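Local structure of DUF2235 domain-containing protein (Pseudomonas aeruginosa, 4O5P) at residues A[546-551]-A[555-560]; A[128-133]-A[519-524]; A[96-101]-A[437-442]. The protein is a phospholipase effector of the type VI secretion system, which probably hydrolyses membrane phospholipids with an alpha/beta-hydrolase catalytic domain. One frame throughout, in Å; residues are numbered along the deposited sequence.

Contact 1. Residues A[546-551]-A[555-560]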
ATOM      1  N   ARG A 546     -22.918 -10.608 -28.884  1.00 34.35           N
ATOM      2  CA  ARG A 546     -22.758  -9.225 -29.358  1.00 37.02           C
ATOM      3  C   ARG A 546     -21.424  -8.670 -28.870  1.00 35.85           C
ATOM      4  O   ARG A 546     -20.673  -8.050 -29.625  1.00 33.81           O
ATOM      5  CB  ARG A 546     -23.863  -8.316 -28.806  1.00 36.93           C
ATOM      6  CG  ARG A 546     -25.218  -8.430 -29.488  1.00 41.43           C
ATOM      7  CD  ARG A 546     -26.093  -7.223 -29.157  1.00 40.40           C
ATOM      8  NE  ARG A 546     -26.941  -7.406 -27.976  1.00 39.59           N
ATOM      9  CZ  ARG A 546     -28.081  -8.104 -27.965  1.00 39.87           C
ATOM     10  NH1 ARG A 546     -28.508  -8.731 -29.058  1.00 37.76           N
ATOM     11  NH2 ARG A 546     -28.793  -8.198 -26.853  1.00 34.40           N
ATOM     12  N   ASN A 547     -21.149  -8.904 -27.589  1.00 37.90           N
ATOM     13  CA  ASN A 547     -19.959  -8.376 -26.924  1.00 34.34           C
ATOM     14  C   ASN A 547     -18.670  -9.005 -27.431  1.00 34.58           C
ATOM     15  O   ASN A 547     -17.685  -8.309 -27.705  1.00 33.55           O
ATOM     16  CB  ASN A 547     -20.095  -8.557 -25.407  1.00 30.73           C
ATOM     17  CG  ASN A 547     -21.162  -7.666 -24.821  1.00 29.99           C
ATOM     18  OD1 ASN A 547     -21.448  -6.597 -25.364  1.00 30.98           O
ATOM     19  ND2 ASN A 547     -21.766  -8.096 -23.721  1.00 27.89           N
ATOM     20  N   VAL A 548     -18.691 -10.328 -27.558  1.00 31.52           N
ATOM     21  CA  VAL A 548     -17.577 -11.079 -28.114  1.00 33.20           C
ATOM     22  C   VAL A 548     -17.311 -10.630 -29.543  1.00 36.13           C
ATOM     23  O   VAL A 548     -16.186 -10.715 -30.027  1.00 37.06           O
ATOM     24  CB  VAL A 548     -17.859 -12.594 -28.062  1.00 33.56           C
ATOM     25  CG1 VAL A 548     -16.751 -13.391 -28.733  1.00 38.32           C
ATOM     26  CG2 VAL A 548     -18.026 -13.035 -26.626  1.00 36.95           C
ATOM     27  N   ALA A 549     -18.347 -10.133 -30.214  1.00 35.86           N
ATOM     28  CA  ALA A 549     -18.171  -9.609 -31.561  1.00 32.67           C
ATOM     29  C   ALA A 549     -17.587  -8.197 -31.539  1.00 33.58           C
ATOM     30  O   ALA A 549     -16.770  -7.845 -32.391  1.00 34.64           O
ATOM     31  CB  ALA A 549     -19.495  -9.645 -32.330  1.00 34.49           C
ATOM     32  N   LEU A 550     -18.005  -7.395 -30.563  1.00 32.58           N
ATOM     33  CA  LEU A 550     -17.517  -6.027 -30.424  1.00 31.30           C
ATOM     34  C   LEU A 550     -16.005  -5.961 -30.153  1.00 34.17           C
ATOM     35  O   LEU A 550     -15.366  -4.952 -30.428  1.00 32.36           O
ATOM     36  CB  LEU A 550     -18.324  -5.262 -29.368  1.00 30.48           C
ATOM     37  CG  LEU A 550     -19.781  -4.977 -29.761  1.00 32.12           C
ATOM     38  CD1 LEU A 550     -20.657  -4.643 -28.557  1.00 33.12           C
ATOM     39  CD2 LEU A 550     -19.860  -3.871 -30.817  1.00 32.55           C
ATOM     40  N   ILE A 551     -15.433  -7.031 -29.614  1.00 33.21           N
ATOM     41  CA  ILE A 551     -14.002  -7.244 -29.793  1.00 33.61           C
ATOM     42  C   ILE A 551     -13.842  -8.247 -30.922  1.00 36.06           C
ATOM     43  O   ILE A 551     -14.750  -9.019 -31.186  1.00 42.31           O
ATOM     44  CB  ILE A 551     -13.304  -7.822 -28.569  1.00 41.52           C
ATOM     45  CG1 ILE A 551     -14.263  -7.963 -27.370  1.00 37.71           C
ATOM     46  CG2 ILE A 551     -12.047  -7.008 -28.293  1.00 43.84           C
ATOM     47  CD1 ILE A 551     -14.525  -6.672 -26.613  1.00 31.04           C
ATOM     48  N   ASP A 555     -10.839 -15.129 -29.925  1.00 40.15           N
ATOM     49  CA  ASP A 555      -9.414 -14.840 -29.788  1.00 44.73           C
ATOM     50  C   ASP A 555      -9.150 -13.819 -28.685  1.00 44.23           C
ATOM     51  O   ASP A 555      -8.287 -14.012 -27.834  1.00 45.42           O
ATOM     52  CB  ASP A 555      -8.893 -14.264 -31.111  1.00 48.48           C
ATOM     53  CG  ASP A 555      -7.640 -14.956 -31.605  1.00 53.52           C
ATOM     54  OD1 ASP A 555      -7.773 -15.949 -32.353  1.00 50.81           O
ATOM     55  OD2 ASP A 555      -6.527 -14.496 -31.264  1.00 55.83           O
ATOM     56  N   GLN A 556      -9.917 -12.735 -28.707  1.00 41.50           N
ATOM     57  CA  GLN A 556      -9.685 -11.603 -27.820  1.00 41.76           C
ATOM     58  C   GLN A 556     -10.060 -11.880 -26.364  1.00 40.25           C
ATOM     59  O   GLN A 556      -9.609 -11.179 -25.460  1.00 39.31           O
ATOM     60  CB  GLN A 556     -10.437 -10.372 -28.342  1.00 37.90           C
ATOM     61  CG  GLN A 556      -9.995  -9.947 -29.732  1.00 36.24           C
ATOM     62  CD  GLN A 556      -8.488  -9.840 -29.840  1.00 41.12           C
ATOM     63  OE1 GLN A 556      -7.852 -10.612 -30.554  1.00 43.00           O
ATOM     64  NE2 GLN A 556      -7.905  -8.891 -29.119  1.00 42.81           N
ATOM     65  N   LEU A 557     -10.877 -12.904 -26.140  1.00 38.56           N
ATOM     66  CA  LEU A 557     -11.391 -13.183 -24.800  1.00 35.14           C
ATOM     67  C   LEU A 557     -10.283 -13.449 -23.774  1.00 40.78           C
ATOM     68  O   LEU A 557     -10.442 -13.166 -22.590  1.00 42.74           O
ATOM     69  CB  LEU A 557     -12.389 -14.339 -24.850  1.00 35.48           C
ATOM     70  CG  LEU A 557     -13.728 -14.122 -24.151  1.00 36.88           C
ATOM     71  CD1 LEU A 557     -14.274 -12.726 -24.399  1.00 36.35           C
ATOM     72  CD2 LEU A 557     -14.721 -15.176 -24.610  1.00 40.08           C
ATOM     73  N   ARG A 558      -9.148 -13.963 -24.236  1.00 46.89           N
ATOM     74  CA  ARG A 558      -8.043 -14.290 -23.339  1.00 45.54           C
ATOM     75  C   ARG A 558      -7.323 -13.030 -22.839  1.00 45.43           C
ATOM     76  O   ARG A 558      -6.427 -13.118 -22.002  1.00 49.22           O
ATOM     77  CB  ARG A 558      -7.076 -15.260 -24.019  1.00 45.49           C
ATOM     78  CG  ARG A 558      -6.489 -14.723 -25.311  1.00 52.07           C
ATOM     79  CD  ARG A 558      -5.993 -15.839 -26.221  1.00 56.49           C
ATOM     80  NE  ARG A 558      -4.669 -15.538 -26.769  1.00 63.23           N
ATOM     81  CZ  ARG A 558      -4.445 -14.788 -27.846  1.00 60.54           C
ATOM     82  NH1 ARG A 558      -5.457 -14.246 -28.514  1.00 57.26           N
ATOM     83  NH2 ARG A 558      -3.199 -14.581 -28.258  1.00 63.23           N
ATOM     84  N   ASP A 559      -7.723 -11.862 -23.340  1.00 41.18           N
ATOM     85  CA  ASP A 559      -7.244 -10.595 -22.777  1.00 45.12           C
ATOM     86  C   ASP A 559      -8.044 -10.191 -21.533  1.00 47.72           C
ATOM     87  O   ASP A 559      -7.735  -9.187 -20.876  1.00 40.26           O
ATOM     88  CB  ASP A 559      -7.277  -9.471 -23.817  1.00 43.48           C
ATOM     89  CG  ASP A 559      -6.192  -9.623 -24.872  1.00 46.82           C
ATOM     90  OD1 ASP A 559      -5.726 -10.765 -25.092  1.00 47.78           O
ATOM     91  OD2 ASP A 559      -5.815  -8.599 -25.485  1.00 49.23           O
ATOM     92  N   LEU A 560      -9.072 -10.983 -21.223  1.00 45.89           N
ATOM     93  CA  LEU A 560      -9.845 -10.806 -19.995  1.00 46.70           C
ATOM     94  C   LEU A 560      -9.010 -11.229 -18.798  1.00 41.84           C
ATOM     95  O   LEU A 560      -8.555 -12.370 -18.729  1.00 45.47           O
ATOM     96  CB  LEU A 560     -11.130 -11.648 -20.016  1.00 42.48           C
ATOM     97  CG  LEU A 560     -12.452 -11.029 -20.475  1.00 43.84           C
ATOM     98  CD1 LEU A 560     -13.612 -12.054 -20.441  1.00 40.20           C
ATOM     99  CD2 LEU A 560     -12.767  -9.813 -19.630  1.00 36.45           C
TER
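Ile551 meets Gln556 through aliphatic carbons alone. The CG2 methyl of Ile551 lies 3.7 Å from CB of Gln556 and 3.9 Å from CG of Gln556. The branch point takes part as well, with CB of Ile551 3.8 Å from CB of Gln556. The side chains meet at a slant. CG2 rests against the root of the glutamine chain, not its amide. A bend about the CB-CG bond of Gln556 (chi2 -49°) turns the amide off the line of the chain, and the touching is left to CB and CG. A second, looser meeting lies alongside: CG2 of Val548 comes to 4.4 Å from CD1 of Leu557. No polar group bridges the segments.

Each side also has bonds of its own. Ile551 N still bonds to Asn547 O at the end of the helix, although Ile551 itself has left helical backbone angles. In 555-560, NH1 of Arg558 holds both Asp555 O, at 2.9 Å, and Asp555 OD2, at 3.0 Å. The backbone oxygen is met from above its carbonyl plane, 49° out of it. These bonds tie the turn to itself.

Further out, helix 507-528 takes Ile551 on Trp513 and Leu557 on Arg520. After helix 538-550 the chain changes direction, and the turn of 555-560 packs beside the helix end through Val548 and Ile551, within the C-terminal Tle1-like region.

Contact 2. Residues A[128-133]-A[519-524]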
ATOM      1  N   GLU A 128      -9.533 -15.686  -1.978  1.00 22.81           N
ATOM      2  CA  GLU A 128     -10.076 -14.405  -2.403  1.00 20.52           C
ATOM      3  C   GLU A 128     -10.307 -14.551  -3.891  1.00 21.52           C
ATOM      4  O   GLU A 128      -9.365 -14.447  -4.682  1.00 21.72           O
ATOM      5  CB  GLU A 128      -9.064 -13.293  -2.135  1.00 16.68           C
ATOM      6  CG  GLU A 128      -9.563 -11.878  -2.439  1.00 23.81           C
ATOM      7  CD  GLU A 128      -8.718 -10.827  -1.741  1.00 23.54           C
ATOM      8  OE1 GLU A 128      -8.246 -11.113  -0.612  1.00 19.85           O
ATOM      9  OE2 GLU A 128      -8.513  -9.731  -2.309  1.00 21.47           O
ATOM     10  N   PHE A 129     -11.550 -14.808  -4.280  1.00 21.14           N
ATOM     11  CA  PHE A 129     -11.830 -15.158  -5.667  1.00 25.76           C
ATOM     12  C   PHE A 129     -12.396 -14.026  -6.527  1.00 24.43           C
ATOM     13  O   PHE A 129     -12.520 -14.167  -7.746  1.00 26.99           O
ATOM     14  CB  PHE A 129     -12.711 -16.404  -5.717  1.00 25.37           C
ATOM     15  CG  PHE A 129     -12.011 -17.644  -5.233  1.00 23.84           C
ATOM     16  CD1 PHE A 129     -10.830 -18.059  -5.834  1.00 24.13           C
ATOM     17  CD2 PHE A 129     -12.530 -18.395  -4.189  1.00 24.36           C
ATOM     18  CE1 PHE A 129     -10.170 -19.215  -5.406  1.00 27.07           C
ATOM     19  CE2 PHE A 129     -11.883 -19.544  -3.756  1.00 27.41           C
ATOM     20  CZ  PHE A 129     -10.695 -19.955  -4.367  1.00 26.45           C
ATOM     21  N   THR A 130     -12.732 -12.906  -5.901  1.00 23.65           N
ATOM     22  CA  THR A 130     -13.203 -11.741  -6.645  1.00 25.30           C
ATOM     23  C   THR A 130     -12.366 -10.497  -6.358  1.00 21.07           C
ATOM     24  O   THR A 130     -11.953 -10.266  -5.223  1.00 24.00           O
ATOM     25  CB  THR A 130     -14.698 -11.420  -6.369  1.00 27.90           C
ATOM     26  OG1 THR A 130     -14.965 -11.509  -4.967  1.00 30.33           O
ATOM     27  CG2 THR A 130     -15.594 -12.381  -7.101  1.00 26.24           C
ATOM     28  N   PRO A 131     -12.118  -9.690  -7.395  1.00 24.71           N
ATOM     29  CA  PRO A 131     -11.438  -8.403  -7.219  1.00 23.25           C
ATOM     30  C   PRO A 131     -12.333  -7.404  -6.477  1.00 27.71           C
ATOM     31  O   PRO A 131     -13.522  -7.677  -6.324  1.00 27.49           O
ATOM     32  CB  PRO A 131     -11.177  -7.945  -8.660  1.00 27.88           C
ATOM     33  CG  PRO A 131     -12.171  -8.664  -9.489  1.00 25.68           C
ATOM     34  CD  PRO A 131     -12.416  -9.981  -8.810  1.00 24.42           C
ATOM     35  N   SER A 132     -11.778  -6.282  -6.026  1.00 25.18           N
ATOM     36  CA  SER A 132     -12.532  -5.293  -5.249  1.00 30.67           C
ATOM     37  C   SER A 132     -13.509  -4.488  -6.093  1.00 41.06           C
ATOM     38  O   SER A 132     -13.263  -4.275  -7.270  1.00 40.43           O
ATOM     39  CB  SER A 132     -11.567  -4.284  -4.669  1.00 34.23           C
ATOM     40  OG  SER A 132     -11.070  -3.484  -5.724  1.00 35.65           O
ATOM     41  N   ASN A 133     -14.586  -3.989  -5.485  1.00 47.84           N
ATOM     42  CA  ASN A 133     -15.533  -3.115  -6.201  1.00 46.20           C
ATOM     43  C   ASN A 133     -15.187  -1.621  -6.127  1.00 48.64           C
ATOM     44  O   ASN A 133     -15.236  -1.018  -5.050  1.00 46.54           O
ATOM     45  CB  ASN A 133     -16.985  -3.350  -5.735  1.00 48.37           C
ATOM     46  CG  ASN A 133     -17.222  -2.959  -4.268  1.00 50.26           C
ATOM     47  OD1 ASN A 133     -17.421  -3.820  -3.410  1.00 56.78           O
ATOM     48  ND2 ASN A 133     -17.212  -1.653  -3.985  1.00 53.46           N
ATOM     49  N   ARG A 519     -19.571 -11.335 -16.332  1.00 35.75           N
ATOM     50  CA  ARG A 519     -19.962 -12.743 -16.463  1.00 40.72           C
ATOM     51  C   ARG A 519     -18.805 -13.714 -16.161  1.00 37.22           C
ATOM     52  O   ARG A 519     -18.954 -14.641 -15.351  1.00 37.45           O
ATOM     53  CB  ARG A 519     -20.551 -13.011 -17.853  1.00 36.40           C
ATOM     54  CG  ARG A 519     -20.950 -14.449 -18.092  1.00 34.88           C
ATOM     55  CD  ARG A 519     -22.045 -14.912 -17.133  1.00 35.22           C
ATOM     56  NE  ARG A 519     -22.180 -16.367 -17.165  1.00 37.30           N
ATOM     57  CZ  ARG A 519     -23.159 -17.062 -16.589  1.00 38.74           C
ATOM     58  NH1 ARG A 519     -24.124 -16.446 -15.921  1.00 34.37           N
ATOM     59  NH2 ARG A 519     -23.172 -18.388 -16.694  1.00 37.58           N
ATOM     60  N   ARG A 520     -17.656 -13.484 -16.793  1.00 34.14           N
ATOM     61  CA  ARG A 520     -16.510 -14.386 -16.655  1.00 34.84           C
ATOM     62  C   ARG A 520     -16.032 -14.487 -15.200  1.00 35.66           C
ATOM     63  O   ARG A 520     -15.623 -15.564 -14.723  1.00 34.05           O
ATOM     64  CB  ARG A 520     -15.377 -13.915 -17.564  1.00 30.31           C
ATOM     65  CG  ARG A 520     -14.285 -14.936 -17.776  1.00 36.69           C
ATOM     66  CD  ARG A 520     -14.857 -16.220 -18.345  1.00 37.34           C
ATOM     67  NE  ARG A 520     -14.305 -16.530 -19.660  1.00 38.80           N
ATOM     68  CZ  ARG A 520     -15.031 -16.966 -20.681  1.00 36.09           C
ATOM     69  NH1 ARG A 520     -14.456 -17.230 -21.849  1.00 37.20           N
ATOM     70  NH2 ARG A 520     -16.338 -17.147 -20.525  1.00 41.78           N
ATOM     71  N   SER A 521     -16.107 -13.361 -14.497  1.00 34.98           N
ATOM     72  CA  SER A 521     -15.675 -13.271 -13.108  1.00 38.56           C
ATOM     73  C   SER A 521     -16.629 -14.037 -12.210  1.00 38.56           C
ATOM     74  O   SER A 521     -16.195 -14.811 -11.360  1.00 36.28           O
ATOM     75  CB  SER A 521     -15.597 -11.810 -12.661  1.00 39.00           C
ATOM     76  OG  SER A 521     -15.228 -11.721 -11.292  1.00 39.85           O
ATOM     77  N   ARG A 522     -17.931 -13.826 -12.395  1.00 38.42           N
ATOM     78  CA  ARG A 522     -18.898 -14.580 -11.599  1.00 38.20           C
ATOM     79  C   ARG A 522     -18.765 -16.094 -11.831  1.00 40.03           C
ATOM     80  O   ARG A 522     -18.906 -16.893 -10.891  1.00 42.23           O
ATOM     81  CB  ARG A 522     -20.325 -14.098 -11.881  1.00 44.70           C
ATOM     82  CG  ARG A 522     -20.634 -12.697 -11.359  1.00 42.87           C
ATOM     83  CD  ARG A 522     -21.925 -12.153 -11.971  1.00 50.51           C
ATOM     84  NE  ARG A 522     -22.177 -10.769 -11.575  1.00 50.34           N
ATOM     85  CZ  ARG A 522     -23.128 -10.388 -10.725  1.00 55.51           C
ATOM     86  NH1 ARG A 522     -23.941 -11.286 -10.181  1.00 52.31           N
ATOM     87  NH2 ARG A 522     -23.271  -9.102 -10.426  1.00 61.15           N
ATOM     88  N   GLU A 523     -18.477 -16.483 -13.075  1.00 42.88           N
ATOM     89  CA  GLU A 523     -18.217 -17.889 -13.390  1.00 39.57           C
ATOM     90  C   GLU A 523     -17.033 -18.394 -12.582  1.00 39.56           C
ATOM     91  O   GLU A 523     -17.101 -19.458 -11.954  1.00 36.65           O
ATOM     92  CB  GLU A 523     -17.906 -18.073 -14.878  1.00 42.77           C
ATOM     93  CG  GLU A 523     -19.118 -18.097 -15.809  1.00 40.92           C
ATOM     94  CD  GLU A 523     -18.719 -18.054 -17.283  1.00 41.74           C
ATOM     95  OE1 GLU A 523     -17.557 -18.394 -17.606  1.00 40.80           O
ATOM     96  OE2 GLU A 523     -19.569 -17.674 -18.117  1.00 42.99           O
ATOM     97  N   TYR A 524     -15.942 -17.633 -12.618  1.00 36.36           N
ATOM     98  CA  TYR A 524     -14.734 -18.012 -11.890  1.00 34.21           C
ATOM     99  C   TYR A 524     -14.992 -18.176 -10.402  1.00 31.65           C
ATOM    100  O   TYR A 524     -14.578 -19.167  -9.791  1.00 35.20           O
ATOM    101  CB  TYR A 524     -13.638 -16.965 -12.094  1.00 31.51           C
ATOM    102  CG  TYR A 524     -12.382 -17.260 -11.304  1.00 32.15           C
ATOM    103  CD1 TYR A 524     -11.514 -18.258 -11.710  1.00 32.23           C
ATOM    104  CD2 TYR A 524     -12.060 -16.532 -10.161  1.00 31.74           C
ATOM    105  CE1 TYR A 524     -10.371 -18.536 -11.008  1.00 34.77           C
ATOM    106  CE2 TYR A 524     -10.912 -16.805  -9.445  1.00 31.94           C
ATOM    107  CZ  TYR A 524     -10.072 -17.812  -9.881  1.00 31.49           C
ATOM    108  OH  TYR A 524      -8.926 -18.108  -9.190  1.00 28.75           O
TER
HETATM  109  O   HOH W   1     -13.010 -13.178 -10.313  1.00 28.54           O
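The loop between strand 111-116 and helix 139-162 rests here on helix 507-528, a helix of the C-terminal Tle1-like region. Phe129 and Tyr524 make the main contact. Their rings lie at 75° to each other with centroids 5.9 Å apart, and the approach is oblique. CD1 of Phe129 comes to 3.8 Å from CE2 of Tyr524, and the phenol oxygen OH of Tyr524 lies 3.9 Å from the same CD1. The Tyr524 ring also meets the loop backbone. Phe129 O sits at the ring edge, in the ring plane, 3.4 Å from CD2 of Tyr524. The carbonyl therefore faces the positive rim of the ring. Tyr524 CG stands anti to the backbone N (chi1 177°), which brings the ring from the helix to the loop.

The same carbonyl has a polar partner. One water donates to Phe129 O at 2.8 Å and accepts from Ser521 OG, also at 2.8 Å. The loop carbonyl is thus linked to the helix one turn before Tyr524. This joins a loop that leads out of the central sheet of the hydrolase fold to a helix more than 380 residues later in the chain. Pro131 adds a light van der Waals touch, its CD 4.1 Å from Ser521 OG.

Another side of the helix carries charge. Glu523 OE2 takes NE of Arg519 at 3.1 Å on its anti lone pair, and OE1 has a weaker bridge to NH2 of Arg520. Arg519 and Arg520 also pack on Trp544 of helix 538-550. On the loop side, Glu128 makes a salt bridge with Arg145 of helix 139-162.

Contact 3. Residues A[96-101]-A[437-442]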
ATOM      1  N   ILE A  96      10.951  -9.324  -7.704  1.00 20.10           N
ATOM      2  CA  ILE A  96      10.711 -10.755  -7.549  1.00 18.71           C
ATOM      3  C   ILE A  96      11.167 -11.540  -8.800  1.00 18.94           C
ATOM      4  O   ILE A  96      11.823 -12.570  -8.684  1.00 19.73           O
ATOM      5  CB  ILE A  96       9.238 -11.036  -7.195  1.00 20.50           C
ATOM      6  CG1 ILE A  96       8.942 -10.556  -5.765  1.00 15.90           C
ATOM      7  CG2 ILE A  96       8.932 -12.525  -7.317  1.00 18.33           C
ATOM      8  CD1 ILE A  96       9.742 -11.309  -4.706  1.00 17.36           C
ATOM      9  N   HIS A  97      10.836 -11.037  -9.987  1.00 18.72           N
ATOM     10  CA  HIS A  97      11.295 -11.628 -11.236  1.00 19.24           C
ATOM     11  C   HIS A  97      12.826 -11.739 -11.265  1.00 24.99           C
ATOM     12  O   HIS A  97      13.371 -12.715 -11.773  1.00 22.03           O
ATOM     13  CB  HIS A  97      10.871 -10.768 -12.433  1.00 21.95           C
ATOM     14  CG  HIS A  97       9.392 -10.631 -12.605  1.00 23.16           C
ATOM     15  ND1 HIS A  97       8.824  -9.640 -13.382  1.00 23.73           N
ATOM     16  CD2 HIS A  97       8.363 -11.366 -12.123  1.00 24.51           C
ATOM     17  CE1 HIS A  97       7.510  -9.774 -13.369  1.00 21.70           C
ATOM     18  NE2 HIS A  97       7.205 -10.806 -12.605  1.00 22.84           N
ATOM     19  N   ALA A  98      13.506 -10.719 -10.736  1.00 22.57           N
ATOM     20  CA  ALA A  98      14.974 -10.671 -10.712  1.00 23.80           C
ATOM     21  C   ALA A  98      15.583 -11.321  -9.475  1.00 23.65           C
ATOM     22  O   ALA A  98      16.808 -11.294  -9.289  1.00 23.57           O
ATOM     23  CB  ALA A  98      15.459  -9.225 -10.820  1.00 24.54           C
ATOM     24  N   SER A  99      14.736 -11.881  -8.618  1.00 22.23           N
ATOM     25  CA  SER A  99      15.215 -12.589  -7.435  1.00 20.66           C
ATOM     26  C   SER A  99      15.443 -14.082  -7.715  1.00 19.59           C
ATOM     27  O   SER A  99      14.735 -14.702  -8.510  1.00 23.41           O
ATOM     28  CB  SER A  99      14.252 -12.409  -6.252  1.00 20.76           C
ATOM     29  OG  SER A  99      14.373 -11.119  -5.657  1.00 17.35           O
ATOM     30  N   ILE A 100      16.441 -14.646  -7.054  1.00 23.16           N
ATOM     31  CA  ILE A 100      16.750 -16.068  -7.164  1.00 22.11           C
ATOM     32  C   ILE A 100      15.833 -16.856  -6.221  1.00 20.54           C
ATOM     33  O   ILE A 100      15.477 -16.359  -5.154  1.00 21.29           O
ATOM     34  CB  ILE A 100      18.231 -16.291  -6.800  1.00 24.68           C
ATOM     35  CG1 ILE A 100      19.123 -15.487  -7.752  1.00 22.37           C
ATOM     36  CG2 ILE A 100      18.600 -17.774  -6.801  1.00 25.47           C
ATOM     37  CD1 ILE A 100      20.535 -15.248  -7.222  1.00 27.73           C
ATOM     38  N   GLY A 101      15.433 -18.065  -6.611  1.00 25.26           N
ATOM     39  CA  GLY A 101      14.621 -18.904  -5.741  1.00 23.95           C
ATOM     40  C   GLY A 101      13.548 -19.684  -6.474  1.00 27.44           C
ATOM     41  O   GLY A 101      12.549 -20.102  -5.885  1.00 29.89           O
ATOM     42  N   ARG A 437      22.074 -17.225 -11.661  1.00 33.31           N
ATOM     43  CA  ARG A 437      22.507 -15.965 -11.063  1.00 31.54           C
ATOM     44  C   ARG A 437      22.381 -14.790 -12.034  1.00 30.34           C
ATOM     45  O   ARG A 437      22.570 -13.634 -11.653  1.00 28.92           O
ATOM     46  CB  ARG A 437      23.942 -16.072 -10.553  1.00 31.57           C
ATOM     47  CG  ARG A 437      24.063 -16.703  -9.164  1.00 32.87           C
ATOM     48  CD  ARG A 437      25.347 -16.271  -8.442  1.00 32.69           C
ATOM     49  NE  ARG A 437      25.418 -16.743  -7.057  1.00 31.09           N
ATOM     50  CZ  ARG A 437      24.796 -16.155  -6.036  1.00 32.86           C
ATOM     51  NH1 ARG A 437      24.044 -15.083  -6.247  1.00 33.12           N
ATOM     52  NH2 ARG A 437      24.910 -16.640  -4.804  1.00 29.95           N
ATOM     53  N   VAL A 438      22.045 -15.099 -13.282  1.00 31.15           N
ATOM     54  CA  VAL A 438      22.016 -14.108 -14.357  1.00 35.54           C
ATOM     55  C   VAL A 438      20.607 -13.853 -14.898  1.00 29.49           C
ATOM     56  O   VAL A 438      19.854 -14.793 -15.148  1.00 34.03           O
ATOM     57  CB  VAL A 438      22.954 -14.550 -15.512  1.00 35.78           C
ATOM     58  CG1 VAL A 438      22.821 -13.629 -16.715  1.00 34.84           C
ATOM     59  CG2 VAL A 438      24.405 -14.598 -15.023  1.00 31.64           C
HETATM   60  N   MSE A 439      20.257 -12.582 -15.079  1.00 30.75           N
HETATM   61  CA  MSE A 439      18.991 -12.207 -15.707  1.00 31.02           C
HETATM   62  C   MSE A 439      18.892 -12.663 -17.169  1.00 32.83           C
HETATM   63  O   MSE A 439      19.840 -12.519 -17.936  1.00 37.20           O
HETATM   64  CB  MSE A 439      18.803 -10.683 -15.671  1.00 31.01           C
HETATM   65  CG  MSE A 439      18.726 -10.058 -14.282  1.00 30.66           C
HETATM   66 SE   MSE A 439      18.752  -8.103 -14.481  1.00 35.82          SE
HETATM   67  CE  MSE A 439      18.523  -7.630 -12.586  1.00 22.64           C
ATOM     68  N   VAL A 440      17.741 -13.208 -17.551  1.00 32.53           N
ATOM     69  CA  VAL A 440      17.437 -13.453 -18.957  1.00 34.11           C
ATOM     70  C   VAL A 440      16.980 -12.112 -19.573  1.00 37.04           C
ATOM     71  O   VAL A 440      16.612 -11.190 -18.832  1.00 28.31           O
ATOM     72  CB  VAL A 440      16.356 -14.559 -19.112  1.00 37.63           C
ATOM     73  CG1 VAL A 440      16.861 -15.880 -18.552  1.00 36.19           C
ATOM     74  CG2 VAL A 440      15.059 -14.153 -18.428  1.00 36.36           C
ATOM     75  N   PRO A 441      17.032 -11.985 -20.916  1.00 34.23           N
ATOM     76  CA  PRO A 441      16.725 -10.712 -21.585  1.00 33.05           C
ATOM     77  C   PRO A 441      15.467  -9.982 -21.090  1.00 33.06           C
ATOM     78  O   PRO A 441      15.564  -8.787 -20.804  1.00 31.76           O
ATOM     79  CB  PRO A 441      16.549 -11.134 -23.044  1.00 36.83           C
ATOM     80  CG  PRO A 441      17.497 -12.271 -23.200  1.00 34.48           C
ATOM     81  CD  PRO A 441      17.481 -13.007 -21.883  1.00 35.51           C
ATOM     82  N   LYS A 442      14.331 -10.678 -20.997  1.00 31.38           N
ATOM     83  CA  LYS A 442      13.063 -10.076 -20.581  1.00 27.38           C
ATOM     84  C   LYS A 442      13.173  -9.287 -19.258  1.00 27.33           C
ATOM     85  O   LYS A 442      12.710  -8.127 -19.137  1.00 27.76           O
ATOM     86  CB  LYS A 442      12.002 -11.178 -20.441  1.00 26.99           C
ATOM     87  CG  LYS A 442      10.574 -10.636 -20.358  1.00 31.98           C
ATOM     88  CD  LYS A 442       9.577 -11.636 -19.767  1.00 35.87           C
ATOM     89  CE  LYS A 442       8.163 -11.035 -19.720  1.00 38.86           C
ATOM     90  NZ  LYS A 442       7.643 -10.653 -21.071  1.00 36.90           N
TER
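The guanidinium of Arg437 is met by the CD1 methyl of Ile100, which comes obliquely to 3.6 Å from NH1 of Arg437. This is a van der Waals touch between a methyl and a polar group. NH2 of Arg437 bonds to Gln34 OE1, so the charged end is held from outside the two segments. Arg437 runs extended from CG to NE (chi3 174°), which carries its end to Ile100 although its CB starts away from it.

The second touch is purely apolar. CE of Met439, a selenomethionine here, lies 3.9 Å from CB of Ala98. The Met439 chain is extended beyond CG (chi2 172°), so its terminal methyl makes the contact. Ile443 and Phe447 also pack on Ala98.

The backbones are joined through a third strip of chain. Arg437 and Met439 bond to Val423, while Ala98 bonds to Gln422 and Ile100 to Pro420. The His97 ring bonds through NE2 to Asp78 and through ND1 to Glu446. The arrangement is loop packing between the end of helix 91-97, where Ile96 and Ser99 pack on Thr68 of strand 62-71 in the central hydrolase sheet, and the segment leading into helix 441-445.

Contacts 1 and 2 are neighbours, with centres about 17 Å apart. They share helix 507-528: contact 2 uses it directly, and contact 1 packs on it through Ile551 and Leu557. Arg520 joins them, its NH1 3.5 Å from CD2 of Leu557. Contact 3 stands apart, its centre 31 Å from that of contact 2 and 33 Å from that of contact 1. Contacts 2 and 3 are buried and bring together segments far apart in sequence. Contact 1 is local, only partly buried, and farthest from the chain's centre. Its touches are aliphatic. Contact 2 adds aromatic rings and a bridging water. Contact 3 sets methyl groups against a guanidinium and an alanine.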